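Telomerase reverse transcriptase (Candida tropicalis MYA-3404, PDB 6ZD1) probably elongates chromosome ends by copying a template within the telomerase RNA into simple telomeric DNA repeats. Local coordinates at residues F263-K266 against Q267-W271; L377-F380 against L381-R385; K483-K486 against F487-E490; L602-S606 against N607-T611. All coordinates share one frame; numbering follows the deposited sequence.

Contact 1: residues F263-K266 against Q267-W271; sequences FALK and QKEKW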
# COMPACT_ATOMS: atom_id res chain seq x y z
N PHE A 263 -1.51 -30.30 3.63
CA PHE A 263 -2.14 -29.11 4.20
C PHE A 263 -1.75 -28.92 5.67
O PHE A 263 -1.51 -27.79 6.11
CB PHE A 263 -3.66 -29.20 4.06
CG PHE A 263 -4.15 -29.03 2.65
CD1 PHE A 263 -5.29 -29.68 2.22
CD2 PHE A 263 -3.47 -28.22 1.75
CE1 PHE A 263 -5.75 -29.53 0.92
CE2 PHE A 263 -3.91 -28.07 0.45
CZ PHE A 263 -5.06 -28.73 0.04
N ALA A 264 -1.69 -30.01 6.43
CA ALA A 264 -1.38 -29.90 7.85
C ALA A 264 -0.00 -29.28 8.06
O ALA A 264 0.17 -28.42 8.93
CB ALA A 264 -1.46 -31.27 8.52
N LEU A 265 0.98 -29.69 7.26
CA LEU A 265 2.32 -29.12 7.38
C LEU A 265 2.32 -27.63 7.02
O LEU A 265 3.00 -26.83 7.68
CB LEU A 265 3.31 -29.88 6.50
CG LEU A 265 4.77 -29.42 6.56
CD1 LEU A 265 5.34 -29.61 7.96
CD2 LEU A 265 5.61 -30.16 5.53
N LYS A 266 1.58 -27.26 5.97
CA LYS A 266 1.49 -25.85 5.60
C LYS A 266 0.84 -25.03 6.70
O LYS A 266 1.22 -23.88 6.94
CB LYS A 266 0.71 -25.70 4.29
CG LYS A 266 0.59 -24.26 3.81
CD LYS A 266 -0.10 -24.17 2.46
CE LYS A 266 -0.23 -22.72 2.02
NZ LYS A 266 -0.83 -22.58 0.66
N GLN A 267 -0.15 -25.61 7.38
CA GLN A 267 -0.76 -24.92 8.51
C GLN A 267 0.21 -24.81 9.68
O GLN A 267 0.27 -23.77 10.35
CB GLN A 267 -2.03 -25.64 8.94
CG GLN A 267 -2.75 -25.01 10.10
CD GLN A 267 -3.72 -25.97 10.76
OE1 GLN A 267 -3.58 -27.19 10.66
NE2 GLN A 267 -4.72 -25.42 11.44
N LYS A 268 1.00 -25.86 9.93
CA LYS A 268 1.98 -25.84 11.01
C LYS A 268 3.03 -24.77 10.76
O LYS A 268 3.35 -23.97 11.65
CB LYS A 268 2.63 -27.22 11.15
CG LYS A 268 3.36 -27.45 12.48
CD LYS A 268 4.79 -26.91 12.49
CE LYS A 268 5.43 -27.05 13.86
NZ LYS A 268 6.77 -26.40 13.93
N GLU A 269 3.59 -24.74 9.55
CA GLU A 269 4.62 -23.75 9.25
C GLU A 269 4.04 -22.35 9.11
O GLU A 269 4.77 -21.37 9.33
CB GLU A 269 5.37 -24.14 7.98
CG GLU A 269 6.11 -25.46 8.11
CD GLU A 269 7.01 -25.74 6.93
OE1 GLU A 269 7.86 -26.66 7.03
OE2 GLU A 269 6.88 -25.05 5.90
N LYS A 270 2.76 -22.23 8.79
CA LYS A 270 2.13 -20.91 8.76
C LYS A 270 2.18 -20.26 10.13
O LYS A 270 2.44 -19.05 10.24
CB LYS A 270 0.69 -21.03 8.25
CG LYS A 270 -0.08 -19.71 8.23
CD LYS A 270 0.64 -18.66 7.40
CE LYS A 270 -0.04 -17.31 7.50
NZ LYS A 270 -1.43 -17.33 6.96
N TRP A 271 1.95 -21.04 11.19
CA TRP A 271 2.03 -20.51 12.55
C TRP A 271 3.47 -20.36 13.03
O TRP A 271 3.71 -19.56 13.94
CB TRP A 271 1.25 -21.41 13.51
CG TRP A 271 -0.22 -21.19 13.42
CD1 TRP A 271 -1.11 -21.89 12.66
CD2 TRP A 271 -0.97 -20.18 14.10
NE1 TRP A 271 -2.37 -21.39 12.83
CE2 TRP A 271 -2.32 -20.34 13.71
CE3 TRP A 271 -0.64 -19.17 15.01
CZ2 TRP A 271 -3.33 -19.51 14.20
CZ3 TRP A 271 -1.65 -18.35 15.48
CH2 TRP A 271 -2.98 -18.53 15.08

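Contact 2: residues L377-F380 against L381-R385; sequences LDEF and LKLKR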
# COMPACT_ATOMS: atom_id res chain seq x y z
N LEU A 377 -2.64 -10.21 11.73
CA LEU A 377 -3.97 -10.12 11.11
C LEU A 377 -4.70 -11.43 11.27
O LEU A 377 -5.84 -11.47 11.76
CB LEU A 377 -3.88 -9.74 9.63
CG LEU A 377 -5.26 -9.78 8.96
CD1 LEU A 377 -6.18 -8.76 9.62
CD2 LEU A 377 -5.18 -9.56 7.48
N ASP A 378 -4.04 -12.51 10.85
CA ASP A 378 -4.60 -13.89 10.87
C ASP A 378 -4.79 -14.41 12.30
O ASP A 378 -4.75 -15.65 12.47
CB ASP A 378 -3.75 -14.85 10.03
CG ASP A 378 -3.01 -14.16 8.89
OD1 ASP A 378 -3.46 -13.07 8.48
OD2 ASP A 378 -1.99 -14.71 8.44
N GLU A 379 -4.98 -13.52 13.27
CA GLU A 379 -5.21 -13.96 14.68
C GLU A 379 -6.72 -14.08 14.88
O GLU A 379 -7.21 -15.22 15.07
CB GLU A 379 -4.60 -12.95 15.65
CG GLU A 379 -4.15 -13.57 16.96
CD GLU A 379 -2.65 -13.61 17.17
OE1 GLU A 379 -2.21 -13.79 18.32
OE2 GLU A 379 -1.92 -13.45 16.17
N PHE A 380 -7.42 -12.94 14.85
CA PHE A 380 -8.87 -12.85 14.97
C PHE A 380 -9.55 -13.74 13.95
O PHE A 380 -10.31 -14.65 14.29
CB PHE A 380 -9.31 -11.39 14.83
CG PHE A 380 -8.58 -10.49 15.79
CD1 PHE A 380 -7.30 -10.05 15.50
CD2 PHE A 380 -9.15 -10.15 17.00
CE1 PHE A 380 -6.60 -9.26 16.38
CE2 PHE A 380 -8.45 -9.35 17.90
CZ PHE A 380 -7.18 -8.91 17.59
N LEU A 381 -9.29 -13.49 12.67
CA LEU A 381 -9.55 -14.50 11.67
C LEU A 381 -8.66 -15.71 11.95
O LEU A 381 -7.46 -15.58 12.18
CB LEU A 381 -9.33 -13.95 10.26
CG LEU A 381 -7.95 -13.44 9.84
CD1 LEU A 381 -7.29 -14.48 8.95
CD2 LEU A 381 -8.09 -12.11 9.12
N LYS A 382 -9.28 -16.89 11.97
CA LYS A 382 -8.78 -18.19 12.43
C LYS A 382 -8.80 -18.36 13.95
O LYS A 382 -8.41 -19.43 14.40
CB LYS A 382 -7.35 -18.50 11.97
CG LYS A 382 -7.05 -18.31 10.49
CD LYS A 382 -5.55 -18.12 10.33
CE LYS A 382 -4.97 -18.88 9.14
NZ LYS A 382 -3.50 -18.65 9.04
N LEU A 383 -9.19 -17.37 14.76
CA LEU A 383 -9.54 -17.68 16.15
C LEU A 383 -10.82 -17.00 16.63
O LEU A 383 -11.32 -17.38 17.70
CB LEU A 383 -8.40 -17.33 17.11
CG LEU A 383 -6.95 -17.81 16.90
CD1 LEU A 383 -6.01 -17.11 17.88
CD2 LEU A 383 -6.77 -19.32 17.02
N LYS A 384 -11.38 -16.04 15.89
CA LYS A 384 -12.47 -15.18 16.34
C LYS A 384 -13.23 -14.69 15.11
O LYS A 384 -13.10 -15.25 14.02
CB LYS A 384 -11.95 -14.01 17.19
CG LYS A 384 -11.44 -14.38 18.58
CD LYS A 384 -10.83 -13.18 19.29
CE LYS A 384 -10.28 -13.56 20.66
NZ LYS A 384 -9.69 -12.39 21.37
N ARG A 385 -14.06 -13.66 15.29
CA ARG A 385 -14.88 -13.13 14.21
C ARG A 385 -14.54 -11.67 13.87
O ARG A 385 -13.87 -10.96 14.63
CB ARG A 385 -16.38 -13.28 14.54
CG ARG A 385 -16.84 -14.74 14.45
CD ARG A 385 -18.35 -14.91 14.62
NE ARG A 385 -18.75 -16.30 14.49
CZ ARG A 385 -20.00 -16.74 14.65
NH1 ARG A 385 -20.97 -15.88 14.95
NH2 ARG A 385 -20.28 -18.03 14.51

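Contact 3: residues K483-K486 against F487-E490; sequences KEFK and FLWE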
# COMPACT_ATOMS: atom_id res chain seq x y z
N LYS A 483 27.81 10.81 7.88
CA LYS A 483 29.27 10.73 7.83
C LYS A 483 29.85 11.43 6.61
O LYS A 483 31.00 11.87 6.65
CB LYS A 483 29.72 9.26 7.82
CG LYS A 483 29.29 8.44 9.02
CD LYS A 483 29.95 7.07 9.02
CE LYS A 483 29.64 6.29 7.75
NZ LYS A 483 30.27 4.94 7.74
N GLU A 484 29.08 11.53 5.53
CA GLU A 484 29.60 12.04 4.27
C GLU A 484 29.41 13.54 4.09
O GLU A 484 30.21 14.17 3.40
CB GLU A 484 28.95 11.28 3.11
CG GLU A 484 29.42 9.83 2.96
CD GLU A 484 30.88 9.73 2.56
OE1 GLU A 484 31.41 10.69 1.95
OE2 GLU A 484 31.51 8.68 2.84
N PHE A 485 28.43 14.14 4.75
CA PHE A 485 28.08 15.55 4.54
C PHE A 485 28.40 16.38 5.78
O PHE A 485 27.63 17.26 6.17
CB PHE A 485 26.60 15.69 4.18
CG PHE A 485 26.27 15.22 2.80
CD1 PHE A 485 26.45 16.05 1.70
CD2 PHE A 485 25.77 13.95 2.59
CE1 PHE A 485 26.14 15.62 0.43
CE2 PHE A 485 25.45 13.51 1.32
CZ PHE A 485 25.64 14.34 0.23
N LYS A 486 29.54 16.10 6.40
CA LYS A 486 29.90 16.74 7.66
C LYS A 486 29.92 18.26 7.54
O LYS A 486 29.55 18.96 8.50
CB LYS A 486 31.27 16.24 8.14
CG LYS A 486 31.30 14.76 8.48
CD LYS A 486 32.71 14.30 8.83
CE LYS A 486 32.73 12.82 9.19
NZ LYS A 486 34.11 12.32 9.43
N PHE A 487 30.30 18.80 6.38
CA PHE A 487 30.40 20.24 6.25
C PHE A 487 29.04 20.86 5.96
O PHE A 487 28.89 21.63 5.00
CB PHE A 487 31.38 20.60 5.12
CG PHE A 487 31.15 19.82 3.85
CD1 PHE A 487 30.28 20.29 2.87
CD2 PHE A 487 31.80 18.62 3.62
CE1 PHE A 487 30.05 19.57 1.71
CE2 PHE A 487 31.58 17.90 2.46
CZ PHE A 487 30.71 18.38 1.50
N LEU A 488 28.05 20.56 6.78
CA LEU A 488 26.74 21.19 6.66
C LEU A 488 26.13 21.62 7.98
O LEU A 488 25.25 22.49 7.97
CB LEU A 488 25.76 20.26 5.93
CG LEU A 488 25.99 20.11 4.41
CD1 LEU A 488 24.96 19.18 3.78
CD2 LEU A 488 25.98 21.46 3.73
N TRP A 489 26.54 21.05 9.11
CA TRP A 489 25.79 21.15 10.36
C TRP A 489 26.52 21.96 11.43
O TRP A 489 26.26 21.79 12.62
CB TRP A 489 25.46 19.74 10.87
CG TRP A 489 24.97 18.83 9.79
CD1 TRP A 489 23.85 19.00 9.01
CD2 TRP A 489 25.57 17.60 9.35
NE1 TRP A 489 23.73 17.95 8.13
CE2 TRP A 489 24.77 17.09 8.32
CE3 TRP A 489 26.71 16.89 9.74
CZ2 TRP A 489 25.07 15.89 7.67
CZ3 TRP A 489 27.01 15.71 9.10
CH2 TRP A 489 26.19 15.22 8.07
N GLU A 490 27.43 22.84 11.02
CA GLU A 490 27.92 23.91 11.87
C GLU A 490 27.53 25.28 11.33
O GLU A 490 27.79 26.29 11.98
CB GLU A 490 29.44 23.82 12.05
CG GLU A 490 29.91 22.67 12.93
CD GLU A 490 29.81 21.33 12.23
OE1 GLU A 490 30.15 21.25 11.04
OE2 GLU A 490 29.38 20.35 12.88

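Contact 4: residues L602-S606 against N607-T611; sequences LDFSS and NSLET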
# COMPACT_ATOMS: atom_id res chain seq x y z
N LEU A 602 0.15 1.66 2.54
CA LEU A 602 0.03 1.07 3.86
C LEU A 602 1.16 0.10 4.14
O LEU A 602 1.19 -0.51 5.22
CB LEU A 602 -1.32 0.37 3.99
CG LEU A 602 -2.52 1.21 3.54
CD1 LEU A 602 -3.81 0.41 3.62
CD2 LEU A 602 -2.62 2.48 4.37
N ASP A 603 2.11 -0.04 3.21
CA ASP A 603 3.20 -1.00 3.32
C ASP A 603 4.23 -0.47 4.31
O ASP A 603 4.88 0.55 4.06
CB ASP A 603 3.82 -1.24 1.93
CG ASP A 603 4.93 -2.28 1.94
OD1 ASP A 603 6.02 -2.00 2.48
OD2 ASP A 603 4.73 -3.38 1.39
N PHE A 604 4.36 -1.16 5.45
CA PHE A 604 5.33 -0.81 6.48
C PHE A 604 6.72 -1.37 6.19
O PHE A 604 7.67 -1.01 6.88
CB PHE A 604 4.84 -1.32 7.84
CG PHE A 604 5.34 -0.53 9.01
CD1 PHE A 604 5.10 -0.96 10.31
CD2 PHE A 604 6.04 0.65 8.82
CE1 PHE A 604 5.56 -0.24 11.39
CE2 PHE A 604 6.50 1.38 9.91
CZ PHE A 604 6.26 0.93 11.19
N SER A 605 6.85 -2.25 5.20
CA SER A 605 8.16 -2.73 4.78
C SER A 605 8.90 -1.72 3.91
O SER A 605 10.11 -1.86 3.72
CB SER A 605 8.03 -4.05 4.02
OG SER A 605 7.54 -5.07 4.86
N SER A 606 8.21 -0.72 3.37
CA SER A 606 8.82 0.25 2.48
C SER A 606 8.66 1.70 2.93
O SER A 606 9.36 2.57 2.41
CB SER A 606 8.25 0.11 1.06
OG SER A 606 8.26 -1.24 0.63
N ASN A 607 7.77 1.98 3.89
CA ASN A 607 7.51 3.35 4.32
C ASN A 607 7.53 3.42 5.84
O ASN A 607 7.34 2.42 6.54
CB ASN A 607 6.15 3.86 3.82
CG ASN A 607 5.92 3.56 2.35
OD1 ASN A 607 6.34 4.32 1.47
ND2 ASN A 607 5.23 2.46 2.08
N SER A 608 7.75 4.63 6.34
CA SER A 608 7.64 4.91 7.76
C SER A 608 6.18 5.12 8.14
O SER A 608 5.31 5.33 7.29
CB SER A 608 8.46 6.14 8.15
OG SER A 608 7.94 7.31 7.55
N LEU A 609 5.90 5.04 9.45
CA LEU A 609 4.54 5.26 9.93
C LEU A 609 4.07 6.68 9.64
O LEU A 609 2.90 6.89 9.30
CB LEU A 609 4.45 4.96 11.42
CG LEU A 609 4.07 3.53 11.80
CD1 LEU A 609 3.69 3.45 13.27
CD2 LEU A 609 2.93 3.04 10.92
N GLU A 610 4.97 7.66 9.77
CA GLU A 610 4.58 9.03 9.46
C GLU A 610 4.19 9.18 8.00
O GLU A 610 3.29 9.96 7.66
CB GLU A 610 5.72 10.00 9.79
CG GLU A 610 6.21 9.96 11.23
CD GLU A 610 7.39 9.01 11.41
OE1 GLU A 610 7.72 8.70 12.58
OE2 GLU A 610 7.97 8.58 10.40
N THR A 611 4.85 8.42 7.11
CA THR A 611 4.47 8.42 5.71
C THR A 611 3.15 7.69 5.49
O THR A 611 2.29 8.16 4.74
CB THR A 611 5.58 7.79 4.86
OG1 THR A 611 6.73 8.65 4.88
CG2 THR A 611 5.11 7.59 3.42

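Contact 1: residues F263-K266 against Q267-W271
Leu265 and Glu269, one helical turn apart, form the side-chain part of this contact. Leu265 swings CG away from its backbone N (chi1 -178°) and reaches along the helix, while Glu269 carries CG beside its own N, leaning back toward the preceding turn. The two cross at a slant, CD1 of Leu265 lying 4.0 Å from OE1 of Glu269, and the CG of Glu269 rests 3.4 Å from the Leu265 O. The carboxylate is taken up elsewhere: its OE2 accepts from Ser253 N, and both residues also touch Ser256 of helix 254-258. All this happens in the opening turns of the long alpha-helix 263-298, where i to i+4 backbone bonds set the spacing. Glu269 N gives the straightest of them, 2.9 Å to Leu265 O at 169°, and Lys270 N to Lys266 O the most bent, at 139°. Beside the latter, CB of Lys270 sits 3.2 Å from Lys266 O. Lys266 and Gln267 extend away from the axis as stretched chains, whereas Lys268 bends at its second torsion and forms a salt bridge with Asp272. Lys270 is kinked twice, which carries its NZ to Asp378.

Contact 2: residues L377-F380 against L381-R385
Leu381 holds CG in the crowded position between its backbone N and carbonyl carbon (chi1 62°), which turns its branches back over the preceding residues. CD1 of Leu381 packs 3.4 Å from the CA of Asp378, and CD2 of Leu381 meets the CG of Leu377 at 3.7 Å, the two leucines slanting across each other. Lys382 starts beside its own N (chi1 -49°) and bends at its third torsion, which lays CD of Lys382 alongside the CB of Asp378 at 3.7 Å. NZ of Lys382 stops 4.3 Å from OD2 of Asp378, too far for a salt bridge. That oxygen is instead paired with Lys270, whose ammonium group lies close to that of Lys382, and the carboxylate probably eases their repulsion. Glu379 and Leu383 run side by side, CG of the glutamate 4.1 Å from CD1 of the leucine, while the acid end forms a salt bridge with Lys278. Leu377 also packs against Ala661 and Arg662 of helix 642-664, and Phe380 touches Met667 and Val704. Phe380 O receives Leu383 N at 3.0 Å from above its carbonyl plane; a second approach, from Lys384 N, is so short that it is doubtful. With polyproline-like angles at Leu381 and a positive phi (78°) at Lys382, residues Phe380 to Leu383 form a type II beta turn, on a surface loop between strands 368-372 and 389-390.

Contact 3: residues K483-K486 against F487-E490
The indole of Trp489 receives the carbonyl oxygen of Phe485 over one face, 3.1 Å above the plane and displaced toward the rim, with CH2 the nearest ring atom. Leu488 CB lies over the same face, 3.7 Å above the plane, but over the five-membered ring, while Phe485 O sits over the six-membered one. On the pyrrole side of the indole, NE1 is held by Ser304 OG, which should help fix the ring's rotation. Trp489 keeps CG beside its own N (chi1 -45°), and this folds the indole back until CZ3 reaches 3.4 Å from the CA of Lys486, approaching at a slant. The Phe487 ring takes the tight rotamer between N and carbonyl carbon (chi1 47°) and tilts over the preceding peptide, its CE2 reaching 4.1 Å from Glu484 O.

Phe485 and Leu488 lie side by side and point the same way, CB of the first 3.9 Å from CD1 of the second; CB of Phe485 also touches CZ2 of Trp489 at 3.8 Å. Phe487 is the centre of an inverse gamma turn, closed by a weak bond of 2.8 Å from Leu488 N to Lys486 O.

Phe485, the first residue to leave helical angles, marks the exit from helix 469-484. Phe485 and Leu488 both press on Leu497 of strand 495-500, an outermost strand of the antiparallel sheet that resembles the palm sheet of reverse transcriptases. From helix 511-520, Val517 packs on Phe485, Lys520 makes a cation-pi contact with its ring, and Lys516 meets Phe487.

Contact 4: residues L602-S606 against N607-T611
Asn607 turns its amide back onto the carbonyl of Asp603, and this is the firm part of the contact. Asn607 ND2 gives a bond of 2.8 Å to Asp603 O, fairly straight at 160°, in the carbonyl plane on a lone pair and close to the plane of the amide itself. The torsion that sets CG beside the backbone N (chi1 -46°) puts the amide there. The backbone N of Asn607 adds only a weak bond to the same oxygen, and ND2 has a further weak one to Phe600 O. Ser606 OG tightens the same turn, donating to Asp603 OD1 from above the carboxylate plane at 3.0 Å. Close packing continues at Phe604, whose ring points CZ at CG of Leu609, 3.5 Å away. CD2 of Leu609 makes a CH-pi contact over one face, 4.1 Å from the centroid of the Phe604 ring, while Asn607 O lies at the ring's edge, 3.2 Å from CD2 of Phe604. These residues lead into helix 609-637, with Ser608 as its N-cap; the capping bond from Thr611 N to Ser608 OG is weak at 3.3 Å, and OG is also bonded to Asn307 O. The looser side belongs to Ser605, partly exposed, which turns away from Asn607, its OG making a weak bond to Phe466 O.

How the contacts relate
Along the chain the contacts follow one another in numerical order, and the first three belong to the reverse transcriptase part. Contacts 1 and 2 are the only touching pair: their centres lie 16 Å apart, and they meet through charged side chains at the start of helix 263-298 and in the loop of 377-385. Contact 3 stands far off, its centre about 51 Å from that of contact 1 and 49 Å from that of contact 2, beside the antiparallel sheet. Contact 4 lies nearest the middle of the chain, 24 Å from contact 2 and 27 Å from contact 3, centre to centre. Contacts 2 and 4 both pack on helix 642-664.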